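Local coordinates for protein ornithine carbamoyltransferase (Campylobacter jejuni subsp. jejuni, PDB 3TPF) that transfers the carbamoyl group of carbamoyl phosphate to L-ornithine, giving L-citrulline and phosphate in arginine biosynthesis, at residues M97-K101 and H102-L106; Y181-P185 and E186-F190; S250-N253 and K254-L258; L262-R266 and G267-S271; K294-L297 and C298-N302. One frame throughout, in Å; residues are numbered along the deposited sequence.

Contact 1 belongs to the carbamoyl phosphate-binding domain, whereas contacts 2, 3, 4 and 5 fall in the sequence range of the ornithine-binding domain. Contacts 1 and 4 carry Arg98 and Leu262, both predicted to bind carbamoyl phosphate; their centres lie about 27 Å apart, but their nearest atoms are about 7 Å apart, probably across the active-site cleft. Contact 2 comes within about 9 Å of contact 1 between nearest atoms. Contact 3 is remote from the predicted sites, yet it touches contact 4 directly: Leu258 CD2 packs 3.9 Å from Val270 CG2. On the C-terminal helix, contact 5 packs against elements of the first domain, and its centre is about 33 Å from that of contact 4.

Contact 1. Residues M97-K101 and H102-L106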
# COMPACT_ATOMS: atom_id res chain seq x y z
N MSE B 97 3.50 -12.25 9.17
CA MSE B 97 2.42 -12.88 8.35
C MSE B 97 1.17 -13.17 9.07
O MSE B 97 1.18 -13.62 10.20
CB MSE B 97 2.77 -14.21 7.79
CG MSE B 97 4.17 -14.27 7.25
SE MSE B 97 4.41 -16.04 6.41
CE MSE B 97 3.06 -16.04 4.95
N ARG B 98 0.11 -12.75 8.50
CA ARG B 98 -1.17 -13.01 9.13
C ARG B 98 -1.83 -14.08 8.26
O ARG B 98 -2.13 -13.83 7.10
CB ARG B 98 -2.07 -11.76 9.20
CG ARG B 98 -3.47 -12.00 9.78
CD ARG B 98 -4.37 -10.77 9.91
NE ARG B 98 -4.27 -10.14 11.23
CZ ARG B 98 -5.19 -10.12 12.20
NH1 ARG B 98 -6.38 -10.72 12.04
NH2 ARG B 98 -4.91 -9.47 13.34
N VAL B 99 -2.00 -15.25 8.80
CA VAL B 99 -2.43 -16.35 7.96
C VAL B 99 -3.72 -17.06 8.36
O VAL B 99 -4.13 -17.10 9.50
CB VAL B 99 -1.30 -17.36 7.89
CG1 VAL B 99 -0.08 -16.59 7.36
CG2 VAL B 99 -1.09 -17.98 9.29
N ASN B 100 -4.34 -17.61 7.37
CA ASN B 100 -5.52 -18.51 7.56
C ASN B 100 -5.13 -19.78 8.33
O ASN B 100 -5.80 -20.15 9.30
CB ASN B 100 -6.15 -18.90 6.21
CG ASN B 100 -6.63 -17.71 5.38
OD1 ASN B 100 -7.38 -16.88 5.90
ND2 ASN B 100 -6.20 -17.60 4.10
N LYS B 101 -4.01 -20.38 7.94
CA LYS B 101 -3.53 -21.65 8.54
C LYS B 101 -2.07 -21.62 9.07
O LYS B 101 -1.12 -21.29 8.37
CB LYS B 101 -3.66 -22.77 7.54
CG LYS B 101 -5.08 -23.20 7.10
CD LYS B 101 -5.50 -22.56 5.76
CE LYS B 101 -4.57 -22.97 4.58
NZ LYS B 101 -4.55 -22.06 3.37
N HIS B 102 -1.89 -21.99 10.34
CA HIS B 102 -0.57 -21.96 10.98
C HIS B 102 0.50 -22.70 10.16
O HIS B 102 1.68 -22.30 10.10
CB HIS B 102 -0.63 -22.55 12.39
CG HIS B 102 0.53 -22.14 13.26
ND1 HIS B 102 0.66 -20.86 13.71
CD2 HIS B 102 1.57 -22.83 13.78
CE1 HIS B 102 1.75 -20.77 14.46
NE2 HIS B 102 2.31 -21.96 14.53
N GLU B 103 0.11 -23.80 9.54
CA GLU B 103 1.06 -24.58 8.79
C GLU B 103 1.83 -23.69 7.82
O GLU B 103 3.04 -23.86 7.61
CB GLU B 103 0.35 -25.69 8.04
CG GLU B 103 1.25 -26.43 7.05
CD GLU B 103 2.55 -27.01 7.66
OE1 GLU B 103 2.50 -27.40 8.89
OE2 GLU B 103 3.60 -27.07 6.89
N THR B 104 1.10 -22.75 7.22
CA THR B 104 1.68 -21.78 6.29
C THR B 104 2.80 -20.99 6.92
O THR B 104 3.82 -20.76 6.31
CB THR B 104 0.63 -20.79 5.76
OG1 THR B 104 -0.44 -21.51 5.12
CG2 THR B 104 1.25 -19.80 4.79
N LEU B 105 2.64 -20.61 8.16
CA LEU B 105 3.72 -19.91 8.80
C LEU B 105 4.90 -20.85 8.92
O LEU B 105 6.05 -20.44 8.76
CB LEU B 105 3.32 -19.48 10.22
CG LEU B 105 2.56 -18.16 10.34
CD1 LEU B 105 1.92 -17.96 11.69
CD2 LEU B 105 3.59 -17.12 10.03
N LEU B 106 4.63 -22.08 9.31
CA LEU B 106 5.71 -23.00 9.66
C LEU B 106 6.51 -23.28 8.38
O LEU B 106 7.73 -23.21 8.33
CB LEU B 106 5.16 -24.29 10.27
CG LEU B 106 4.66 -24.23 11.73
CD1 LEU B 106 3.93 -25.53 12.03
CD2 LEU B 106 5.74 -24.11 12.81
O HOH W 1 -3.28 -20.30 5.44
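In the beta-alpha-beta unit made by strand 94-98, helix 102-111 and strand 116-118, the turn from the first strand into the helix is closed by Met97 and Val99 packing on Leu105. The residue at 97 is selenomethionine. Its chain and that of Leu105 run past each other in opposite directions, and Leu105 CD2 meets Met97 CB at 3.8 Å and Met97 SE at 3.9 Å. The bend at chi3 (62°) turns CE aside to the methyl of Thr104. The other branch of Leu105, with CG, rests on Val99 CG2, the methyl held between the backbone N and the carbonyl carbon. Strand 116-118 adds Val116 and Asn118 to the surroundings of Leu105. Between the two packed residues, the CB bond of Arg98 points away from the helix; Arg98, like Thr50 predicted to bind carbamoyl phosphate, hydrogen-bonds Thr50 OG1 through NH2. At the start of the helix, Thr104 N donates to Lys101 O at 2.9 Å. The outer side of the turn is bridged by a water, which accepts from Lys101 N at 2.6 Å and weakly from Lys101 NZ, and lies 3.1 Å from Thr104 OG1.

Contact 2. Residues Y181-P185 and E186-F190; sequences YKISP and EIWEF
Ser184 and Ile187 meet at the start of helix 185-198, where Ser184 is the N-cap. From Ser184 CB, the first neighbour is Ile187 CG1 at 3.7 Å, so the serine methylene lies against the isoleucine branch. One atom further, OG sits opposite the backbone N (chi1 157°), which turns it over the first turn of the helix. There it accepts two weak bonds, from Glu186 N at 3.2 Å and from Ile187 N at 3.5 Å. The second is longer but much straighter, with an N-H...O angle of 166° against 122° for the first. The carbonyl of the same serine takes Trp188 N at 3.0 Å in the first regular bond of the helix. Pro185 O follows by accepting from Glu189 N at 2.9 Å.

The hydrophobic side of the turn is carried by Ile183 and Trp188. Their side chains cross at about a right angle, and Ile183 CD1 reaches Trp188 CE3 at 4.0 Å. Both also pack on Leu163 of helix 157-169, which joins this helix start to the body of the domain. Outward, Glu186 forms a salt bridge with Arg9.

The chemistry is that of a helix N-terminus: first-turn N-H groups, which lack the usual i-4 carbonyl within the helix, share the serine OG, and Ile187 N also bonds Ser184 O weakly. The hydroxyl oxygen is thus held by two weak bonds, while the carbonyl oxygen of the same residue takes the sound, shorter one from Trp188 N.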
# COMPACT_ATOMS: atom_id res chain seq x y z
N TYR B 181 -17.65 -27.27 24.27
CA TYR B 181 -16.37 -26.75 23.76
C TYR B 181 -15.19 -27.36 24.50
O TYR B 181 -15.23 -27.61 25.70
CB TYR B 181 -16.31 -25.21 23.83
CG TYR B 181 -17.20 -24.55 22.80
CD1 TYR B 181 -18.56 -24.76 22.84
CD2 TYR B 181 -16.69 -23.75 21.78
CE1 TYR B 181 -19.40 -24.20 21.90
CE2 TYR B 181 -17.53 -23.16 20.85
CZ TYR B 181 -18.90 -23.41 20.92
OH TYR B 181 -19.81 -22.89 20.04
N LYS B 182 -14.13 -27.61 23.74
CA LYS B 182 -12.92 -28.24 24.26
C LYS B 182 -11.74 -27.46 23.80
O LYS B 182 -11.78 -26.82 22.76
CB LYS B 182 -12.81 -29.65 23.69
CG LYS B 182 -11.98 -30.62 24.51
N ILE B 183 -10.67 -27.56 24.58
CA ILE B 183 -9.35 -27.07 24.13
C ILE B 183 -8.54 -28.20 23.49
O ILE B 183 -8.67 -29.36 23.85
CB ILE B 183 -8.51 -26.44 25.25
CG1 ILE B 183 -9.04 -25.06 25.57
CG2 ILE B 183 -7.09 -26.21 24.76
CD1 ILE B 183 -8.30 -24.43 26.75
N SER B 184 -7.74 -27.87 22.50
CA SER B 184 -6.90 -28.84 21.81
C SER B 184 -6.08 -29.63 22.78
O SER B 184 -5.30 -29.06 23.54
CB SER B 184 -5.91 -28.16 20.88
OG SER B 184 -4.84 -29.04 20.68
N PRO B 185 -6.21 -30.93 22.75
CA PRO B 185 -5.48 -31.69 23.75
C PRO B 185 -3.96 -31.44 23.73
O PRO B 185 -3.33 -31.42 24.78
CB PRO B 185 -5.79 -33.14 23.39
CG PRO B 185 -7.08 -33.07 22.63
CD PRO B 185 -7.03 -31.78 21.89
N GLU B 186 -3.40 -31.25 22.55
CA GLU B 186 -1.94 -31.06 22.43
C GLU B 186 -1.48 -29.78 23.15
O GLU B 186 -0.45 -29.71 23.80
CB GLU B 186 -1.54 -31.04 20.96
CG GLU B 186 -0.03 -31.12 20.70
CD GLU B 186 0.65 -29.76 20.61
OE1 GLU B 186 0.08 -28.79 20.06
OE2 GLU B 186 1.79 -29.66 21.10
N ILE B 187 -2.29 -28.74 23.02
CA ILE B 187 -1.99 -27.47 23.62
C ILE B 187 -2.14 -27.57 25.12
O ILE B 187 -1.35 -27.04 25.91
CB ILE B 187 -2.91 -26.38 23.08
CG1 ILE B 187 -2.76 -26.32 21.56
CG2 ILE B 187 -2.52 -25.04 23.69
CD1 ILE B 187 -3.20 -25.01 20.98
N TRP B 188 -3.20 -28.24 25.51
CA TRP B 188 -3.56 -28.37 26.93
C TRP B 188 -2.49 -29.13 27.67
O TRP B 188 -2.11 -28.77 28.78
CB TRP B 188 -4.92 -29.08 27.06
CG TRP B 188 -5.40 -29.26 28.48
CD1 TRP B 188 -5.36 -30.43 29.17
CD2 TRP B 188 -6.03 -28.30 29.35
NE1 TRP B 188 -5.93 -30.25 30.40
CE2 TRP B 188 -6.34 -28.96 30.54
CE3 TRP B 188 -6.36 -26.96 29.23
CZ2 TRP B 188 -6.93 -28.33 31.63
CZ3 TRP B 188 -6.98 -26.31 30.33
CH2 TRP B 188 -7.24 -27.00 31.51
N GLU B 189 -1.98 -30.16 27.03
CA GLU B 189 -0.90 -30.92 27.60
C GLU B 189 0.32 -30.05 27.82
O GLU B 189 0.96 -30.15 28.84
CB GLU B 189 -0.53 -32.15 26.79
CG GLU B 189 -0.24 -33.31 27.72
CD GLU B 189 -1.36 -33.55 28.77
OE1 GLU B 189 -1.13 -33.40 30.00
OE2 GLU B 189 -2.50 -33.88 28.36
N PHE B 190 0.65 -29.23 26.86
CA PHE B 190 1.83 -28.37 27.01
C PHE B 190 1.67 -27.51 28.25
O PHE B 190 2.63 -27.28 28.98
CB PHE B 190 2.02 -27.50 25.79
CG PHE B 190 2.97 -26.36 26.00
CD1 PHE B 190 2.53 -25.14 26.50
CD2 PHE B 190 4.30 -26.49 25.67
CE1 PHE B 190 3.41 -24.08 26.68
CE2 PHE B 190 5.19 -25.41 25.85
CZ PHE B 190 4.73 -24.22 26.36

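Contact 3. Residues S250-N253 and K254-L258; sequences SVAN and KDAIL
Ala252 and Ala256 point their methyls at each other across a tight reversal, CB to CB 4.0 Å, while Asn253 and Lys254 between them turn their side chains elsewhere. Ala256 CB also lies 3.3 Å from Asn253 O. The same carbonyl accepts the closing bond of the turn from Ala256 N at 3.3 Å. Asn253 has CG on the side opposite its carbonyl carbon (chi1 -63°), and its amide leads away from the turn, where ND2 donates to Asp216 and Asp214. Lys254, extended beyond CG, leaves in another direction, with its CB directed away from the preceding segment. At the next corner the backbone of Asp255 takes the positive phi of 63° characteristic of this turn. Inward, Met249 of helix 246-251 packs on Ala256, so the reversal is covered by the helix that leads into it. The arrangement is a type II beta turn from Asn253 to Ala256, serving as the connection from helix 246-251 into strand 257-260, an outermost strand of the parallel sheet in this Rossmann-like domain.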
# COMPACT_ATOMS: atom_id res chain seq x y z
N SER B 250 -18.91 -7.45 38.44
CA SER B 250 -19.18 -7.38 39.90
C SER B 250 -18.58 -8.55 40.65
O SER B 250 -18.17 -8.42 41.80
CB SER B 250 -20.69 -7.37 40.22
N VAL B 251 -18.55 -9.70 39.99
CA VAL B 251 -18.09 -10.97 40.61
C VAL B 251 -16.58 -10.99 40.76
O VAL B 251 -16.00 -11.65 41.64
CB VAL B 251 -18.54 -12.18 39.76
CG1 VAL B 251 -18.11 -13.48 40.39
CG2 VAL B 251 -20.05 -12.13 39.57
N ALA B 252 -15.93 -10.28 39.87
CA ALA B 252 -14.50 -10.15 39.91
C ALA B 252 -14.15 -9.16 40.97
O ALA B 252 -15.01 -8.47 41.52
CB ALA B 252 -13.96 -9.70 38.59
N ASN B 253 -12.87 -9.09 41.25
CA ASN B 253 -12.37 -8.20 42.25
C ASN B 253 -12.64 -6.76 41.92
O ASN B 253 -12.94 -6.38 40.80
CB ASN B 253 -10.88 -8.37 42.48
CG ASN B 253 -10.53 -9.69 42.99
OD1 ASN B 253 -11.35 -10.44 43.57
ND2 ASN B 253 -9.28 -9.99 42.84
N LYS B 254 -12.53 -5.96 42.97
CA LYS B 254 -12.79 -4.55 42.88
C LYS B 254 -11.74 -4.01 41.93
O LYS B 254 -10.59 -4.44 41.96
CB LYS B 254 -12.70 -3.90 44.24
CG LYS B 254 -12.43 -2.41 44.18
CD LYS B 254 -12.54 -1.73 45.52
CE LYS B 254 -12.50 -0.23 45.33
NZ LYS B 254 -12.13 0.31 46.66
N ASP B 255 -12.16 -3.07 41.09
CA ASP B 255 -11.26 -2.35 40.17
C ASP B 255 -10.57 -3.21 39.10
O ASP B 255 -9.59 -2.77 38.44
CB ASP B 255 -10.22 -1.57 40.96
CG ASP B 255 -10.83 -0.42 41.72
OD1 ASP B 255 -11.67 0.32 41.13
OD2 ASP B 255 -10.46 -0.24 42.89
N ALA B 256 -11.11 -4.41 38.91
CA ALA B 256 -10.61 -5.35 37.88
C ALA B 256 -10.79 -4.72 36.51
O ALA B 256 -11.80 -4.05 36.28
CB ALA B 256 -11.35 -6.69 37.95
N ILE B 257 -9.80 -4.89 35.65
CA ILE B 257 -9.82 -4.35 34.28
C ILE B 257 -10.37 -5.35 33.30
O ILE B 257 -10.23 -6.58 33.50
CB ILE B 257 -8.46 -3.88 33.77
CG1 ILE B 257 -7.44 -5.01 33.77
CG2 ILE B 257 -7.92 -2.77 34.61
CD1 ILE B 257 -6.15 -4.62 33.05
N LEU B 258 -11.04 -4.85 32.27
CA LEU B 258 -11.62 -5.68 31.21
C LEU B 258 -10.78 -5.50 29.93
O LEU B 258 -10.61 -4.39 29.46
CB LEU B 258 -13.08 -5.29 30.93
CG LEU B 258 -13.72 -5.95 29.69
CD1 LEU B 258 -13.79 -7.45 29.89
CD2 LEU B 258 -15.06 -5.31 29.40

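Contact 4. Residues L262-R266 and G267-S271; sequences LPAYR and GYEVS
Glu269 and Tyr265 form the tight part of this contact. The carboxylate oxygen OE2 of Glu269 accepts from Tyr265 N at 2.7 Å, on its syn side and 34° out of the carboxylate plane. His260 NE2 bonds the same oxygen, so two groups grip it within a buried residue. The glutamate chain reaches back because CG stands between its own N and carbonyl carbon (chi1 72°) and the chain bends again at chi2. Its other oxygen, OE1, lies 3.6 Å from Tyr265 CB and near the plane of the tyrosine ring at its edge; ring and carboxylate planes are 81° apart. Further along, Ala264 CB has a longer contact with Val270 CG1 at 4.4 Å.

The exposed side holds Tyr265, Gly267 and Tyr268, in a type II beta turn from Tyr265 to Tyr268. Here the residues meet through few atoms: Tyr268 CD1 touches Tyr265 CB at 3.6 Å, and Tyr268 N closes the turn on Tyr265 O at 3.0 Å. The positive phi of Gly267 suits the third position of a type II turn.

Leu262, with a cis peptide bond following it, belongs to the predicted carbamoyl phosphate site, and Pro263 packs on Arg49 of helix 48-60. Arg266 makes salt bridges to Glu276 and to Asp83 of the second subunit. The loop runs from strand 257-260 to helix 272-277, where Ser271 is the N-cap, with Phe275 of that helix against Ala264 and Leu262.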
# COMPACT_ATOMS: atom_id res chain seq x y z
N LEU B 262 -10.44 -6.74 20.28
CA LEU B 262 -11.17 -5.89 19.30
C LEU B 262 -11.15 -6.56 17.95
O LEU B 262 -10.32 -7.40 17.70
CB LEU B 262 -10.58 -4.47 19.13
CG LEU B 262 -10.60 -3.47 20.28
CD1 LEU B 262 -10.13 -2.07 19.82
CD2 LEU B 262 -12.04 -3.36 20.83
N PRO B 263 -12.05 -6.18 17.09
CA PRO B 263 -13.17 -5.36 17.42
C PRO B 263 -14.17 -6.06 18.34
O PRO B 263 -14.20 -7.28 18.42
CB PRO B 263 -13.87 -5.20 16.07
CG PRO B 263 -13.54 -6.47 15.35
CD PRO B 263 -12.09 -6.64 15.71
N ALA B 264 -15.06 -5.25 18.92
CA ALA B 264 -16.01 -5.70 19.92
C ALA B 264 -17.40 -5.71 19.36
O ALA B 264 -17.72 -4.96 18.46
CB ALA B 264 -15.89 -4.78 21.12
N TYR B 265 -18.22 -6.60 19.84
CA TYR B 265 -19.61 -6.67 19.35
C TYR B 265 -20.53 -6.49 20.52
O TYR B 265 -20.81 -7.41 21.26
CB TYR B 265 -19.91 -7.94 18.58
CG TYR B 265 -18.99 -8.07 17.39
CD1 TYR B 265 -19.22 -7.33 16.21
CD2 TYR B 265 -17.90 -8.94 17.44
CE1 TYR B 265 -18.36 -7.45 15.12
CE2 TYR B 265 -17.04 -9.08 16.37
CZ TYR B 265 -17.25 -8.33 15.20
OH TYR B 265 -16.38 -8.49 14.11
N ARG B 266 -20.86 -5.23 20.73
CA ARG B 266 -21.71 -4.80 21.80
C ARG B 266 -22.96 -5.55 21.70
O ARG B 266 -23.56 -5.63 20.64
CB ARG B 266 -21.99 -3.29 21.69
CG ARG B 266 -20.78 -2.42 21.96
CD ARG B 266 -20.89 -1.04 21.37
NE ARG B 266 -19.63 -0.75 20.72
CZ ARG B 266 -18.80 0.21 21.06
NH1 ARG B 266 -19.04 1.01 22.06
NH2 ARG B 266 -17.68 0.38 20.38
N GLY B 267 -23.38 -6.07 22.82
CA GLY B 267 -24.65 -6.82 22.88
C GLY B 267 -24.45 -8.32 22.79
O GLY B 267 -25.40 -9.10 22.97
N TYR B 268 -23.21 -8.72 22.52
CA TYR B 268 -22.84 -10.12 22.43
C TYR B 268 -21.84 -10.46 23.53
O TYR B 268 -22.22 -10.55 24.71
CB TYR B 268 -22.29 -10.44 21.04
CG TYR B 268 -23.29 -10.15 20.00
CD1 TYR B 268 -23.32 -8.93 19.37
CD2 TYR B 268 -24.32 -11.07 19.73
CE1 TYR B 268 -24.31 -8.64 18.44
CE2 TYR B 268 -25.31 -10.79 18.81
CZ TYR B 268 -25.30 -9.58 18.17
OH TYR B 268 -26.27 -9.29 17.25
N GLU B 269 -20.57 -10.60 23.19
CA GLU B 269 -19.59 -11.00 24.20
C GLU B 269 -19.40 -9.92 25.27
O GLU B 269 -18.89 -10.18 26.35
CB GLU B 269 -18.24 -11.32 23.57
CG GLU B 269 -17.46 -10.13 23.07
CD GLU B 269 -17.82 -9.69 21.65
OE1 GLU B 269 -18.68 -10.33 20.96
OE2 GLU B 269 -17.17 -8.67 21.23
N VAL B 270 -19.82 -8.73 24.98
CA VAL B 270 -19.67 -7.66 25.92
C VAL B 270 -20.82 -6.67 25.79
O VAL B 270 -21.30 -6.40 24.68
CB VAL B 270 -18.31 -6.98 25.73
CG1 VAL B 270 -18.32 -6.07 24.52
CG2 VAL B 270 -17.97 -6.17 26.96
N SER B 271 -21.30 -6.15 26.92
CA SER B 271 -22.33 -5.12 26.91
C SER B 271 -21.72 -3.75 26.58
O SER B 271 -20.60 -3.46 26.92
CB SER B 271 -23.04 -5.05 28.23
OG SER B 271 -22.23 -4.42 29.19

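Contact 5. Residues K294-L297 and C298-N302; sequences KALL and CFLDN
Leu300 lies over the carbonyl of Leu296 one turn earlier: its CG is 3.5 Å from Leu296 O, and its CD1 reaches Leu296 CG at 4.3 Å. The same carbonyl accepts from Leu300 N at 2.9 Å in a nearly straight bond (173°). Phe299 CB lies 3.3 Å from Ala295 O; with CG opposite the backbone N (chi1 167°), the phenyl ring is placed so that Leu296 O stands at its edge, near the ring plane. These are i to i+3 and i to i+4 neighbours of a single alpha-helix, 279-302, at the C-terminal end of the chain. Two of its faces meet different partners: Leu297 and Leu300 pack on Ile117 of strand 116-118, while Ala295 and Phe299 meet Leu19 of helix 13-28. The helix therefore reaches back to the carbamoyl phosphate domain, and the side chain of Leu296 comes within about 4 Å of that of Thr127, a residue predicted to bind carbamoyl phosphate. Lys294 forms a salt bridge with Glu60, and Asp301 pairs with Arg304 and Lys37. Toward the helix end, Asp301 N donates to Leu297 O at 3.0 Å.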
# COMPACT_ATOMS: atom_id res chain seq x y z
N LYS B 294 7.54 -3.47 18.67
CA LYS B 294 8.90 -2.88 18.69
C LYS B 294 9.93 -3.72 19.40
O LYS B 294 10.98 -4.07 18.84
CB LYS B 294 8.86 -1.52 19.30
CG LYS B 294 8.43 -0.45 18.32
CD LYS B 294 8.00 0.78 19.06
CE LYS B 294 8.61 2.11 18.51
NZ LYS B 294 8.40 3.25 19.43
N ALA B 295 9.59 -4.12 20.61
CA ALA B 295 10.51 -4.95 21.44
C ALA B 295 10.82 -6.22 20.67
O ALA B 295 11.98 -6.68 20.58
CB ALA B 295 9.91 -5.29 22.80
N LEU B 296 9.77 -6.82 20.17
CA LEU B 296 9.89 -8.13 19.52
C LEU B 296 10.84 -8.05 18.35
O LEU B 296 11.70 -8.86 18.17
CB LEU B 296 8.47 -8.55 19.01
CG LEU B 296 8.29 -9.86 18.36
CD1 LEU B 296 8.84 -10.99 19.21
CD2 LEU B 296 6.78 -10.03 18.21
N LEU B 297 10.60 -7.06 17.51
CA LEU B 297 11.48 -6.85 16.37
C LEU B 297 12.93 -6.56 16.86
O LEU B 297 13.86 -7.16 16.28
CB LEU B 297 11.03 -5.69 15.52
CG LEU B 297 9.74 -5.71 14.75
CD1 LEU B 297 9.59 -4.25 14.20
CD2 LEU B 297 9.69 -6.80 13.67
N CYS B 298 13.16 -5.78 17.91
CA CYS B 298 14.57 -5.62 18.32
C CYS B 298 15.15 -6.97 18.73
O CYS B 298 16.36 -7.25 18.57
CB CYS B 298 14.79 -4.57 19.45
SG CYS B 298 14.19 -2.91 18.97
N PHE B 299 14.30 -7.74 19.36
CA PHE B 299 14.73 -8.96 19.99
C PHE B 299 15.13 -9.95 18.92
O PHE B 299 16.20 -10.53 19.01
CB PHE B 299 13.63 -9.52 20.80
CG PHE B 299 13.85 -10.93 21.24
CD1 PHE B 299 14.61 -11.21 22.34
CD2 PHE B 299 13.23 -11.99 20.58
CE1 PHE B 299 14.83 -12.53 22.77
CE2 PHE B 299 13.42 -13.33 21.03
CZ PHE B 299 14.23 -13.59 22.12
N LEU B 300 14.26 -10.14 17.91
CA LEU B 300 14.55 -11.04 16.80
C LEU B 300 15.78 -10.55 15.99
O LEU B 300 16.47 -11.36 15.38
CB LEU B 300 13.38 -11.19 15.83
CG LEU B 300 12.10 -11.86 16.32
CD1 LEU B 300 10.95 -11.56 15.37
CD2 LEU B 300 12.22 -13.34 16.68
N ASP B 301 16.06 -9.25 16.00
CA ASP B 301 17.24 -8.75 15.27
C ASP B 301 18.51 -9.28 15.89
O ASP B 301 19.48 -9.54 15.19
CB ASP B 301 17.25 -7.24 15.28
CG ASP B 301 18.33 -6.66 14.40
OD1 ASP B 301 18.29 -6.96 13.18
OD2 ASP B 301 19.19 -5.88 14.90
N ASN B 302 18.51 -9.39 17.20
CA ASN B 302 19.69 -9.89 17.99
C ASN B 302 19.87 -11.41 18.03
O ASN B 302 20.88 -11.88 18.48
CB ASN B 302 19.65 -9.40 19.46
CG ASN B 302 19.82 -7.89 19.59
OD1 ASN B 302 20.86 -7.43 20.05
ND2 ASN B 302 18.81 -7.13 19.24